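Local coordinates for protein glutamyl endopeptidase (Staphylococcus epidermidis, PDB 6PYM) that cleaves polypeptides as a secreted serine endopeptidase, with a preference for the peptide bond that follows glutamate or, in some cases, aspartate, at residues N5-Q10 / E145-V150; N59-S64 / K79-E84; E127-T132 / Y160-V165. The protein carries 1 engineered substitution. One frame throughout, in Å; residues are numbered along the deposited sequence.

Interaction 1 (N5-Q10 / E145-V150); sequences NNNRHQ and ESVGKV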
ATOM      1  N   ASN A   5      -9.742 -17.246   7.965  1.00 10.30           N
ATOM      2  CA  ASN A   5     -10.212 -15.893   8.257  1.00 10.52           C
ATOM      3  C   ASN A   5     -10.278 -15.126   6.943  1.00 10.32           C
ATOM      4  O   ASN A   5      -9.253 -14.692   6.410  1.00  9.73           O
ATOM      5  CB  ASN A   5      -9.269 -15.205   9.236  1.00 10.92           C
ATOM      6  CG  ASN A   5      -9.628 -13.745   9.467  1.00 10.90           C
ATOM      7  OD1 ASN A   5     -10.771 -13.334   9.261  1.00 13.04           O
ATOM      8  ND2 ASN A   5      -8.653 -12.953   9.893  1.00 10.85           N
ATOM      9  N   ASN A   6     -11.488 -14.963   6.414  1.00  9.51           N
ATOM     10  CA  ASN A   6     -11.729 -14.188   5.196  1.00 10.14           C
ATOM     11  C   ASN A   6     -12.834 -13.192   5.529  1.00 10.23           C
ATOM     12  O   ASN A   6     -14.016 -13.431   5.256  1.00 12.46           O
ATOM     13  CB  ASN A   6     -12.090 -15.089   4.037  1.00 10.89           C
ATOM     14  CG  ASN A   6     -12.327 -14.324   2.758  1.00 11.24           C
ATOM     15  OD1 ASN A   6     -11.972 -13.147   2.652  1.00 12.55           O
ATOM     16  ND2 ASN A   6     -12.917 -14.986   1.768  1.00 13.25           N
ATOM     17  N   ASN A   7     -12.435 -12.085   6.138  1.00  9.96           N
ATOM     18  CA  ASN A   7     -13.327 -11.054   6.659  1.00 10.18           C
ATOM     19  C   ASN A   7     -12.958  -9.772   5.916  1.00  9.92           C
ATOM     20  O   ASN A   7     -12.068  -9.026   6.328  1.00 10.16           O
ATOM     21  CB  ASN A   7     -13.108 -10.928   8.167  1.00 12.38           C
ATOM     22  CG  ASN A   7     -14.013  -9.910   8.813  1.00 14.69           C
ATOM     23  OD1 ASN A   7     -14.894  -9.345   8.166  1.00 19.49           O
ATOM     24  ND2 ASN A   7     -13.808  -9.676  10.103  1.00 16.33           N
ATOM     25  N   ARG A   8     -13.633  -9.537   4.795  1.00  9.80           N
ATOM     26  CA  ARG A   8     -13.292  -8.460   3.873  1.00  9.80           C
ATOM     27  C   ARG A   8     -14.542  -7.680   3.501  1.00  9.97           C
ATOM     28  O   ARG A   8     -15.569  -8.270   3.145  1.00 12.37           O
ATOM     29  CB  ARG A   8     -12.638  -9.021   2.612  1.00  9.81           C
ATOM     30  CG  ARG A   8     -11.375  -9.826   2.882  1.00  8.99           C
ATOM     31  CD  ARG A   8     -10.612 -10.115   1.597  1.00 11.21           C
ATOM     32  NE  ARG A   8     -11.324 -11.067   0.751  1.00 10.28           N
ATOM     33  CZ  ARG A   8     -11.246 -11.118  -0.577  1.00  9.79           C
ATOM     34  NH1 ARG A   8     -10.505 -10.249  -1.247  1.00 10.21           N
ATOM     35  NH2 ARG A   8     -11.927 -12.033  -1.241  1.00 10.86           N
ATOM     36  N   HIS A   9     -14.452  -6.362   3.568  1.00  9.34           N
ATOM     37  CA  HIS A   9     -15.598  -5.498   3.342  1.00  9.99           C
ATOM     38  C   HIS A   9     -15.189  -4.340   2.450  1.00  9.40           C
ATOM     39  O   HIS A   9     -14.073  -3.818   2.561  1.00  9.15           O
ATOM     40  CB  HIS A   9     -16.147  -4.973   4.674  1.00 12.52           C
ATOM     41  CG  HIS A   9     -16.807  -6.031   5.493  1.00 15.73           C
ATOM     42  ND1 HIS A   9     -16.139  -6.764   6.449  1.00 21.29           N
ATOM     43  CD2 HIS A   9     -18.065  -6.527   5.447  1.00 16.46           C
ATOM     44  CE1 HIS A   9     -16.970  -7.643   6.983  1.00 20.56           C
ATOM     45  NE2 HIS A   9     -18.144  -7.519   6.393  1.00 23.38           N
ATOM     46  N   GLN A  10     -16.101  -3.932   1.576  1.00  8.37           N
ATOM     47  CA  GLN A  10     -15.818  -2.864   0.637  1.00  9.05           C
ATOM     48  C   GLN A  10     -15.869  -1.519   1.343  1.00  8.23           C
ATOM     49  O   GLN A  10     -16.686  -1.301   2.250  1.00  9.38           O
ATOM     50  CB  GLN A  10     -16.834  -2.892  -0.502  1.00  9.61           C
ATOM     51  CG  GLN A  10     -16.507  -1.893  -1.597  1.00  9.98           C
ATOM     52  CD  GLN A  10     -17.373  -2.043  -2.827  1.00  9.48           C
ATOM     53  OE1 GLN A  10     -18.294  -2.873  -2.870  1.00 10.40           O
ATOM     54  NE2 GLN A  10     -17.069  -1.251  -3.856  1.00 10.16           N
ATOM     55  N   GLU A 145     -11.254  -3.680   2.719  1.00  8.32           N
ATOM     56  CA  GLU A 145     -10.530  -3.789   3.973  1.00  8.44           C
ATOM     57  C   GLU A 145     -10.664  -5.213   4.497  1.00  8.05           C
ATOM     58  O   GLU A 145     -11.781  -5.733   4.627  1.00 10.16           O
ATOM     59  CB  GLU A 145     -11.140  -2.819   4.976  1.00  9.59           C
ATOM     60  CG  GLU A 145     -10.587  -2.892   6.371  1.00 10.64           C
ATOM     61  CD  GLU A 145     -11.216  -1.842   7.266  1.00 11.66           C
ATOM     62  OE1 GLU A 145     -12.311  -2.102   7.821  1.00 16.21           O
ATOM     63  OE2 GLU A 145     -10.648  -0.737   7.381  1.00 12.58           O
ATOM     64  N   SER A 146      -9.533  -5.836   4.808  1.00  8.23           N
ATOM     65  CA  SER A 146      -9.474  -7.196   5.328  1.00  8.46           C
ATOM     66  C   SER A 146      -8.982  -7.158   6.768  1.00  8.21           C
ATOM     67  O   SER A 146      -7.995  -6.480   7.068  1.00  9.58           O
ATOM     68  CB  SER A 146      -8.524  -8.024   4.467  1.00  8.57           C
ATOM     69  OG  SER A 146      -8.510  -9.363   4.927  1.00  8.58           O
ATOM     70  N   VAL A 147      -9.657  -7.898   7.647  1.00  8.91           N
ATOM     71  CA  VAL A 147      -9.492  -7.808   9.096  1.00  9.62           C
ATOM     72  C   VAL A 147      -8.833  -9.081   9.625  1.00  9.02           C
ATOM     73  O   VAL A 147      -9.252 -10.191   9.279  1.00  8.87           O
ATOM     74  CB  VAL A 147     -10.865  -7.612   9.763  1.00 11.93           C
ATOM     75  CG1 VAL A 147     -10.766  -7.734  11.273  1.00 14.56           C
ATOM     76  CG2 VAL A 147     -11.473  -6.269   9.362  1.00 16.13           C
ATOM     77  N   GLY A 148      -7.848  -8.927  10.502  1.00  9.26           N
ATOM     78  CA  GLY A 148      -7.251 -10.090  11.138  1.00 10.03           C
ATOM     79  C   GLY A 148      -6.215  -9.699  12.172  1.00  9.56           C
ATOM     80  O   GLY A 148      -6.253  -8.596  12.722  1.00 10.71           O
ATOM     81  N   LYS A 149      -5.291 -10.617  12.438  1.00 10.14           N
ATOM     82  CA  LYS A 149      -4.303 -10.454  13.495  1.00 11.05           C
ATOM     83  C   LYS A 149      -2.896 -10.745  12.997  1.00  9.70           C
ATOM     84  O   LYS A 149      -2.679 -11.575  12.110  1.00  9.90           O
ATOM     85  CB  LYS A 149      -4.584 -11.408  14.668  1.00 13.52           C
ATOM     86  CG  LYS A 149      -5.848 -11.102  15.462  1.00 17.58           C
ATOM     87  CD  LYS A 149      -6.066 -12.152  16.549  1.00 23.22           C
ATOM     88  CE  LYS A 149      -7.096 -11.700  17.568  1.00 26.39           C
ATOM     89  NZ  LYS A 149      -6.559 -10.606  18.424  1.00 23.96           N
ATOM     90  N   VAL A 150      -1.931 -10.071  13.623  1.00 10.13           N
ATOM     91  CA  VAL A 150      -0.520 -10.355  13.394  1.00 10.67           C
ATOM     92  C   VAL A 150      -0.174 -11.720  13.973  1.00 10.19           C
ATOM     93  O   VAL A 150      -0.528 -12.035  15.117  1.00 11.66           O
ATOM     94  CB  VAL A 150       0.337  -9.271  14.062  1.00 10.95           C
ATOM     95  CG1 VAL A 150       1.826  -9.590  13.916  1.00 11.31           C
ATOM     96  CG2 VAL A 150       0.003  -7.893  13.506  1.00 11.60           C
TER
HETATM   97  O   HOH W   1      -9.648 -11.344   6.525  1.00  9.69           O
HETATM   98  O   HOH W   2     -13.474  -6.528   6.963  1.00 21.73           O
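N7 and V147 bring the N-terminal strand 8-11 against strand 143-154, an antiparallel pairing that extends the second β-barrel sheet of the trypsin-like fold. Their side chains lie next to each other and point the same way. N7 holds CG anti to its backbone N (chi1 -178°), and its amide ND2 rests 3.6 Å from V147 CB. The same two residues are joined by their backbones, V147 N donating to N7 O (3.0 Å). The ladder continues at H9 and E145, a hydrogen-bonded pair in which H9 N reaches E145 O at 2.9 Å and E145 N returns a nearly straight bond to H9 O (2.8 Å, 171°). Between them R8 and S146 form a non-hydrogen-bonded pair; R8 CG lies 3.6 Å from S146 OG, a hydroxyl that hydrogen-bonds to the carbonyl oxygen of S163. E145 meets the N-terminal strand mainly through its backbone and CB, while its chain runs out extended and OE2 hydrogen-bonds to the hydroxyl of Y19. R8 likewise sends its guanidinium away, to a salt bridge with D137. Earlier in the chain, N5 uses its side chain: ND2 donates to a lone pair of V147 O at 2.9 Å and also to D161 OD1. The oxygen of water 2 lies 3.0 Å from E145 O and, in the plane of the imidazole, 2.7 Å from H9 ND1.

Interaction 2 (N59-S64 / K79-E84); sequences NPRNIS and KFVGQE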
ATOM      1  N   ASN A  59      10.202   1.670 -16.999  1.00 19.08           N
ATOM      2  CA  ASN A  59       9.624   2.953 -17.383  1.00 19.62           C
ATOM      3  C   ASN A  59       8.550   3.355 -16.381  1.00 16.71           C
ATOM      4  O   ASN A  59       7.407   2.879 -16.469  1.00 17.30           O
ATOM      5  CB  ASN A  59       9.042   2.893 -18.798  1.00 22.49           C
ATOM      6  CG  ASN A  59       8.541   4.245 -19.278  1.00 23.05           C
ATOM      7  OD1 ASN A  59       8.622   5.246 -18.560  1.00 23.59           O
ATOM      8  ND2 ASN A  59       8.028   4.283 -20.503  1.00 27.17           N
ATOM      9  N   PRO A  60       8.859   4.242 -15.433  1.00 17.09           N
ATOM     10  CA  PRO A  60       7.849   4.650 -14.442  1.00 15.01           C
ATOM     11  C   PRO A  60       6.619   5.274 -15.061  1.00 14.68           C
ATOM     12  O   PRO A  60       5.541   5.215 -14.453  1.00 13.17           O
ATOM     13  CB  PRO A  60       8.600   5.658 -13.560  1.00 18.07           C
ATOM     14  CG  PRO A  60      10.055   5.380 -13.798  1.00 20.37           C
ATOM     15  CD  PRO A  60      10.157   4.900 -15.212  1.00 20.17           C
ATOM     16  N   ARG A  61       6.742   5.855 -16.259  1.00 15.12           N
ATOM     17  CA  ARG A  61       5.616   6.491 -16.928  1.00 16.33           C
ATOM     18  C   ARG A  61       4.528   5.500 -17.317  1.00 17.57           C
ATOM     19  O   ARG A  61       3.416   5.924 -17.648  1.00 19.69           O
ATOM     20  CB  ARG A  61       6.078   7.255 -18.179  1.00 20.74           C
ATOM     21  CG  ARG A  61       7.117   8.344 -17.979  1.00 25.90           C
ATOM     22  CD  ARG A  61       6.797   9.247 -16.795  1.00 28.17           C
ATOM     23  NE  ARG A  61       5.692  10.150 -17.050  1.00 30.09           N
ATOM     24  CZ  ARG A  61       5.313  11.087 -16.194  1.00 27.98           C
ATOM     25  NH1 ARG A  61       5.961  11.225 -15.046  1.00 16.23           N
ATOM     26  NH2 ARG A  61       4.283  11.873 -16.489  1.00 25.81           N
ATOM     27  N   ASN A  62       4.823   4.202 -17.298  1.00 16.12           N
ATOM     28  CA  ASN A  62       3.830   3.165 -17.531  1.00 18.03           C
ATOM     29  C   ASN A  62       2.912   2.937 -16.336  1.00 14.73           C
ATOM     30  O   ASN A  62       1.940   2.187 -16.464  1.00 16.99           O
ATOM     31  CB  ASN A  62       4.529   1.840 -17.861  1.00 19.16           C
ATOM     32  CG  ASN A  62       5.223   1.859 -19.211  1.00 23.22           C
ATOM     33  OD1 ASN A  62       4.805   2.565 -20.127  1.00 24.10           O
ATOM     34  ND2 ASN A  62       6.279   1.063 -19.345  1.00 26.47           N
ATOM     35  N   ILE A  63       3.187   3.546 -15.187  1.00 12.48           N
ATOM     36  CA  ILE A  63       2.442   3.265 -13.963  1.00 11.42           C
ATOM     37  C   ILE A  63       1.456   4.394 -13.705  1.00 10.77           C
ATOM     38  O   ILE A  63       1.856   5.560 -13.597  1.00 12.25           O
ATOM     39  CB  ILE A  63       3.387   3.094 -12.766  1.00 10.95           C
ATOM     40  CG1 ILE A  63       4.474   2.069 -13.086  1.00 13.18           C
ATOM     41  CG2 ILE A  63       2.594   2.677 -11.542  1.00 11.54           C
ATOM     42  CD1 ILE A  63       5.544   1.991 -12.024  1.00 13.68           C
ATOM     43  N   SER A  64       0.177   4.051 -13.572  1.00 10.37           N
ATOM     44  CA  SER A  64      -0.860   4.985 -13.153  1.00  9.81           C
ATOM     45  C   SER A  64      -1.238   4.712 -11.701  1.00  9.54           C
ATOM     46  O   SER A  64      -1.498   3.564 -11.327  1.00  9.75           O
ATOM     47  CB  SER A  64      -2.107   4.824 -14.018  1.00 12.74           C
ATOM     48  OG  SER A  64      -1.886   5.250 -15.352  1.00 14.82           O
ATOM     49  N   LYS A  79      -5.704  10.533 -11.430  1.00 11.12           N
ATOM     50  CA  LYS A  79      -4.517   9.699 -11.440  1.00 11.24           C
ATOM     51  C   LYS A  79      -3.260  10.556 -11.444  1.00 11.21           C
ATOM     52  O   LYS A  79      -3.284  11.754 -11.756  1.00 12.41           O
ATOM     53  CB  LYS A  79      -4.493   8.698 -12.608  1.00 16.34           C
ATOM     54  CG  LYS A  79      -4.041   9.250 -13.943  1.00 20.00           C
ATOM     55  CD  LYS A  79      -3.944   8.125 -14.970  1.00 19.82           C
ATOM     56  CE  LYS A  79      -3.189   8.559 -16.222  1.00 26.24           C
ATOM     57  NZ  LYS A  79      -3.894   9.633 -16.977  1.00 26.76           N
ATOM     58  N   PHE A  80      -2.159   9.911 -11.071  1.00  9.94           N
ATOM     59  CA  PHE A  80      -0.821  10.476 -11.078  1.00 10.86           C
ATOM     60  C   PHE A  80       0.095   9.461 -11.738  1.00 11.39           C
ATOM     61  O   PHE A  80      -0.051   8.251 -11.530  1.00 12.84           O
ATOM     62  CB  PHE A  80      -0.368  10.749  -9.646  1.00 11.06           C
ATOM     63  CG  PHE A  80      -1.219  11.762  -8.944  1.00 10.88           C
ATOM     64  CD1 PHE A  80      -2.442  11.401  -8.395  1.00 10.23           C
ATOM     65  CD2 PHE A  80      -0.820  13.083  -8.870  1.00 12.20           C
ATOM     66  CE1 PHE A  80      -3.246  12.335  -7.783  1.00 11.47           C
ATOM     67  CE2 PHE A  80      -1.614  14.020  -8.254  1.00 13.15           C
ATOM     68  CZ  PHE A  80      -2.830  13.649  -7.707  1.00 12.83           C
ATOM     69  N   VAL A  81       1.017   9.945 -12.555  1.00 11.49           N
ATOM     70  CA  VAL A  81       1.858   9.086 -13.384  1.00 11.62           C
ATOM     71  C   VAL A  81       3.218   8.898 -12.728  1.00 11.61           C
ATOM     72  O   VAL A  81       3.832   9.857 -12.242  1.00 11.02           O
ATOM     73  CB  VAL A  81       1.990   9.659 -14.808  1.00 12.80           C
ATOM     74  CG1 VAL A  81       2.853   8.750 -15.679  1.00 15.66           C
ATOM     75  CG2 VAL A  81       0.611   9.850 -15.435  1.00 17.36           C
ATOM     76  N   GLY A  82       3.700   7.659 -12.729  1.00 11.02           N
ATOM     77  CA  GLY A  82       5.006   7.371 -12.179  1.00 11.31           C
ATOM     78  C   GLY A  82       6.109   8.210 -12.792  1.00 12.39           C
ATOM     79  O   GLY A  82       6.117   8.458 -14.003  1.00 13.14           O
ATOM     80  N   GLN A  83       7.040   8.648 -11.963  1.00 11.84           N
ATOM     81  CA  GLN A  83       8.161   9.479 -12.379  1.00 13.27           C
ATOM     82  C   GLN A  83       9.505   8.853 -12.058  1.00 13.78           C
ATOM     83  O   GLN A  83      10.423   8.913 -12.884  1.00 14.86           O
ATOM     84  CB  GLN A  83       8.061  10.871 -11.721  1.00 13.32           C
ATOM     85  CG  GLN A  83       9.068  11.897 -12.243  1.00 17.00           C
ATOM     86  CD  GLN A  83      10.378  11.881 -11.485  1.00 19.92           C
ATOM     87  OE1 GLN A  83      10.421  11.568 -10.296  1.00 22.47           O
ATOM     88  NE2 GLN A  83      11.463  12.223 -12.173  1.00 26.27           N
ATOM     89  N   GLU A  84       9.653   8.239 -10.884  1.00 12.63           N
ATOM     90  CA  GLU A  84      10.911   7.618 -10.504  1.00 13.18           C
ATOM     91  C   GLU A  84      10.635   6.477  -9.534  1.00 11.52           C
ATOM     92  O   GLU A  84       9.862   6.636  -8.584  1.00 12.01           O
ATOM     93  CB  GLU A  84      11.845   8.643  -9.846  1.00 15.41           C
ATOM     94  CG  GLU A  84      13.224   8.100  -9.512  1.00 20.06           C
ATOM     95  CD  GLU A  84      14.126   9.142  -8.872  1.00 27.60           C
ATOM     96  OE1 GLU A  84      13.602  10.156  -8.362  1.00 30.04           O
ATOM     97  OE2 GLU A  84      15.358   8.942  -8.884  1.00 34.61           O
TER
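The guanidinium of R61 has a valine methyl, that of V81, over one face, at the rim of the N-terminal β-barrel of this trypsin-like fold. V81 CG1 sits 3.3 Å above the guanidinium plane, displaced toward its rim, and the two side chains cross at about a right angle. R61 starts from the short 3-10 turn 60-62 and its CB points away from strand 80-87. Bends at chi2 (-46°), which places CD, and chi3 (-73°), which places NE, turn the chain back toward the strand; Q83 CB lies at the edge of the guanidinium, in its plane, while NH1 hydrogen-bonds to S100. The turn itself is braced by an Asx turn, in which N59 OD1 accepts from R61 N with the donor standing above the carbonyl plane. On the strand side, G82 has no side chain, and P60 O approaches its CA to 3.2 Å; P60 CB meanwhile packs against Q83 C at 3.6 Å. Q83 and E84 together face R98 as a classic β bulge, and E84 adds a salt bridge to the same arginine. I63 turns its side chain into the barrel, against I25, I27 and L97, and its carbonyl secures the turn to the strand: G82 N donates to I63 O at 2.9 Å, nearly straight (169°). Beyond this bond S64 and V81 form a non-hydrogen-bonded antiparallel pair that leads into strand 64-67. At that end the aliphatic part of K79 lies against the serine, its CD 3.6 Å from S64 OG.

Interaction 3 (E127-T132 / Y160-V165); sequences ENITVT and YDLSTV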
ATOM      1  N   GLU A 127      -1.889  -8.699  17.670  1.00 13.91           N
ATOM      2  CA  GLU A 127      -2.519  -7.399  17.512  1.00 13.02           C
ATOM      3  C   GLU A 127      -3.518  -7.417  16.354  1.00 10.98           C
ATOM      4  O   GLU A 127      -3.274  -8.035  15.313  1.00 11.57           O
ATOM      5  CB  GLU A 127      -1.420  -6.381  17.242  1.00 16.12           C
ATOM      6  CG  GLU A 127      -1.873  -4.983  17.013  1.00 18.34           C
ATOM      7  CD  GLU A 127      -0.709  -4.022  16.962  1.00 17.78           C
ATOM      8  OE1 GLU A 127       0.393  -4.377  17.445  1.00 17.72           O
ATOM      9  OE2 GLU A 127      -0.898  -2.908  16.440  1.00 20.94           O
ATOM     10  N   ASN A 128      -4.640  -6.729  16.539  1.00 11.55           N
ATOM     11  CA  ASN A 128      -5.671  -6.636  15.514  1.00 11.50           C
ATOM     12  C   ASN A 128      -5.301  -5.561  14.502  1.00 11.89           C
ATOM     13  O   ASN A 128      -4.990  -4.425  14.872  1.00 11.94           O
ATOM     14  CB  ASN A 128      -7.007  -6.278  16.161  1.00 14.96           C
ATOM     15  CG  ASN A 128      -7.550  -7.383  17.040  1.00 16.44           C
ATOM     16  OD1 ASN A 128      -7.499  -8.555  16.688  1.00 18.96           O
ATOM     17  ND2 ASN A 128      -8.081  -7.006  18.196  1.00 22.17           N
ATOM     18  N   ILE A 129      -5.346  -5.919  13.218  1.00 10.14           N
ATOM     19  CA  ILE A 129      -4.893  -5.052  12.138  1.00  9.92           C
ATOM     20  C   ILE A 129      -5.856  -5.167  10.963  1.00  8.73           C
ATOM     21  O   ILE A 129      -6.748  -6.017  10.936  1.00  9.65           O
ATOM     22  CB  ILE A 129      -3.460  -5.405  11.689  1.00  9.57           C
ATOM     23  CG1 ILE A 129      -3.402  -6.869  11.248  1.00 10.90           C
ATOM     24  CG2 ILE A 129      -2.448  -5.120  12.814  1.00 11.12           C
ATOM     25  CD1 ILE A 129      -2.238  -7.190  10.348  1.00 12.25           C
ATOM     26  N   THR A 130      -5.658  -4.293   9.977  1.00  9.07           N
ATOM     27  CA  THR A 130      -6.334  -4.392   8.694  1.00  9.32           C
ATOM     28  C   THR A 130      -5.319  -4.280   7.568  1.00  8.16           C
ATOM     29  O   THR A 130      -4.251  -3.684   7.728  1.00  9.62           O
ATOM     30  CB  THR A 130      -7.397  -3.304   8.510  1.00 10.01           C
ATOM     31  OG1 THR A 130      -6.815  -2.010   8.728  1.00  9.71           O
ATOM     32  CG2 THR A 130      -8.561  -3.507   9.469  1.00 11.03           C
ATOM     33  N   VAL A 131      -5.666  -4.861   6.422  1.00  7.85           N
ATOM     34  CA  VAL A 131      -4.941  -4.660   5.169  1.00  7.71           C
ATOM     35  C   VAL A 131      -5.965  -4.161   4.168  1.00  6.85           C
ATOM     36  O   VAL A 131      -6.980  -4.831   3.935  1.00  7.92           O
ATOM     37  CB  VAL A 131      -4.237  -5.940   4.687  1.00  7.70           C
ATOM     38  CG1 VAL A 131      -3.636  -5.739   3.294  1.00  9.78           C
ATOM     39  CG2 VAL A 131      -3.149  -6.313   5.666  1.00  9.50           C
ATOM     40  N   THR A 132      -5.708  -2.998   3.581  1.00  7.09           N
ATOM     41  CA  THR A 132      -6.713  -2.320   2.777  1.00  7.05           C
ATOM     42  C   THR A 132      -6.119  -1.954   1.429  1.00  6.94           C
ATOM     43  O   THR A 132      -5.032  -1.375   1.361  1.00  7.22           O
ATOM     44  CB  THR A 132      -7.262  -1.113   3.534  1.00  8.03           C
ATOM     45  OG1 THR A 132      -7.828  -1.598   4.755  1.00  9.63           O
ATOM     46  CG2 THR A 132      -8.330  -0.371   2.724  1.00  9.04           C
ATOM     47  N   TYR A 160       0.375 -12.235   8.907  1.00  8.00           N
ATOM     48  CA  TYR A 160      -0.954 -12.119   9.491  1.00  8.73           C
ATOM     49  C   TYR A 160      -1.869 -13.211   8.951  1.00  8.43           C
ATOM     50  O   TYR A 160      -1.575 -13.865   7.944  1.00  9.16           O
ATOM     51  CB  TYR A 160      -1.565 -10.722   9.277  1.00  9.20           C
ATOM     52  CG  TYR A 160      -1.104 -10.028   8.013  1.00  7.87           C
ATOM     53  CD1 TYR A 160      -1.595 -10.390   6.759  1.00  8.42           C
ATOM     54  CD2 TYR A 160      -0.182  -9.001   8.080  1.00  8.91           C
ATOM     55  CE1 TYR A 160      -1.168  -9.741   5.616  1.00  7.87           C
ATOM     56  CE2 TYR A 160       0.259  -8.355   6.950  1.00  9.28           C
ATOM     57  CZ  TYR A 160      -0.234  -8.721   5.718  1.00  7.83           C
ATOM     58  OH  TYR A 160       0.220  -8.055   4.607  1.00  8.73           O
ATOM     59  N   ASP A 161      -3.004 -13.378   9.636  1.00  8.81           N
ATOM     60  CA  ASP A 161      -3.954 -14.456   9.370  1.00  8.99           C
ATOM     61  C   ASP A 161      -5.163 -14.013   8.550  1.00  8.88           C
ATOM     62  O   ASP A 161      -6.096 -14.800   8.362  1.00 10.25           O
ATOM     63  CB  ASP A 161      -4.402 -15.129  10.679  1.00 10.60           C
ATOM     64  CG  ASP A 161      -5.311 -14.251  11.535  1.00 12.35           C
ATOM     65  OD1 ASP A 161      -5.691 -13.138  11.131  1.00 12.08           O
ATOM     66  OD2 ASP A 161      -5.667 -14.697  12.651  1.00 16.86           O
ATOM     67  N   LEU A 162      -5.165 -12.785   8.054  1.00  9.17           N
ATOM     68  CA  LEU A 162      -6.260 -12.252   7.260  1.00  8.87           C
ATOM     69  C   LEU A 162      -6.043 -12.567   5.781  1.00  8.22           C
ATOM     70  O   LEU A 162      -4.913 -12.768   5.326  1.00  9.92           O
ATOM     71  CB  LEU A 162      -6.388 -10.744   7.484  1.00  9.39           C
ATOM     72  CG  LEU A 162      -5.146  -9.886   7.224  1.00  8.27           C
ATOM     73  CD1 LEU A 162      -5.050  -9.439   5.762  1.00 10.52           C
ATOM     74  CD2 LEU A 162      -5.103  -8.683   8.171  1.00 12.46           C
ATOM     75  N   SER A 163      -7.142 -12.609   5.030  1.00  8.14           N
ATOM     76  CA  SER A 163      -7.110 -12.982   3.619  1.00  8.23           C
ATOM     77  C   SER A 163      -6.792 -11.802   2.699  1.00  7.85           C
ATOM     78  O   SER A 163      -7.192 -10.660   2.946  1.00  8.42           O
ATOM     79  CB  SER A 163      -8.456 -13.566   3.205  1.00  9.21           C
ATOM     80  OG  SER A 163      -8.696 -14.831   3.794  1.00  9.39           O
ATOM     81  N   THR A 164      -6.080 -12.107   1.610  1.00  7.89           N
ATOM     82  CA  THR A 164      -5.785 -11.160   0.542  1.00  8.34           C
ATOM     83  C   THR A 164      -5.811 -11.919  -0.778  1.00  8.06           C
ATOM     84  O   THR A 164      -5.726 -13.148  -0.803  1.00  8.50           O
ATOM     85  CB  THR A 164      -4.397 -10.520   0.709  1.00  7.89           C
ATOM     86  OG1 THR A 164      -3.396 -11.535   0.597  1.00  8.74           O
ATOM     87  CG2 THR A 164      -4.249  -9.828   2.059  1.00  9.76           C
ATOM     88  N   VAL A 165      -5.917 -11.177  -1.882  1.00  8.35           N
ATOM     89  CA  VAL A 165      -5.969 -11.757  -3.221  1.00  9.63           C
ATOM     90  C   VAL A 165      -5.089 -10.927  -4.138  1.00  9.01           C
ATOM     91  O   VAL A 165      -4.995  -9.706  -3.982  1.00  9.90           O
ATOM     92  CB  VAL A 165      -7.429 -11.802  -3.756  1.00 10.87           C
ATOM     93  CG1 VAL A 165      -7.492 -12.266  -5.220  1.00 12.94           C
ATOM     94  CG2 VAL A 165      -8.286 -12.711  -2.894  1.00 12.09           C
TER
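The backbones bearing I129 and V131 keep their distance from those of Y160 and L162, with CA atoms 8.5 Å apart for I129 and Y160 and 8.0 Å for V131 and L162, and no hydrogen bond joins the two segments. The space is filled by side chains: this is core packing of the C-terminal barrel of the trypsin-like fold, where alternate residues of strand 128-133 point inward onto Y160, which ends strand 157-160, and the loop that follows it. V131 makes a CH-pi contact, its CG2 standing over one face of the Y160 ring, 4.1 Å from the centroid and 24° off the normal. I129 meets the same side chain nearer its root, CD1 coming obliquely to within 3.6 Å of Y160 CD2. A chi1 of 30°, away from the staggered values, sets Y160 CG 3.8 Å from I129 CD1, and the hydroxyl hydrogen-bonds to H184. L162 fits against both strand residues by its two branches, CD2 going to I129 CD1 (3.9 Å) and CD1 to V131 CG2. V173 of strand 172-174 also touches I129, V131 and Y160. T164 lies nearer the predicted charge-relay site, its side chain about 8 Å from that of the engineered A169; its OG1 makes a weak hydrogen bond to V1 N. The last contact is methyl to methyl, V131 CG1 to T164 CG2 at 4.3 Å.

How the interactions relate
The three contacts illustrate how bonding changes with depth in a double β-barrel. Interactions 1 and 3 share one sheet, since strands 143-154 and 128-133 are neighbours in it, and their centres lie only about 5 Å apart. S163 bridges them, its OG probably hydrogen-bonded to N5 O and its O to S146 OG. Interaction 1 is the partly buried flank, bonded through backbone, an asparagine side chain and water; interaction 3 is the buried interior, joined by carbon-to-carbon packing with no hydrogen bond between its segments. Interaction 2 belongs to the other barrel, its centre about 30 Å from that of interaction 1. Also partly buried, it has one backbone hydrogen bond, with close packing of P60 on G82 and R61 on V81.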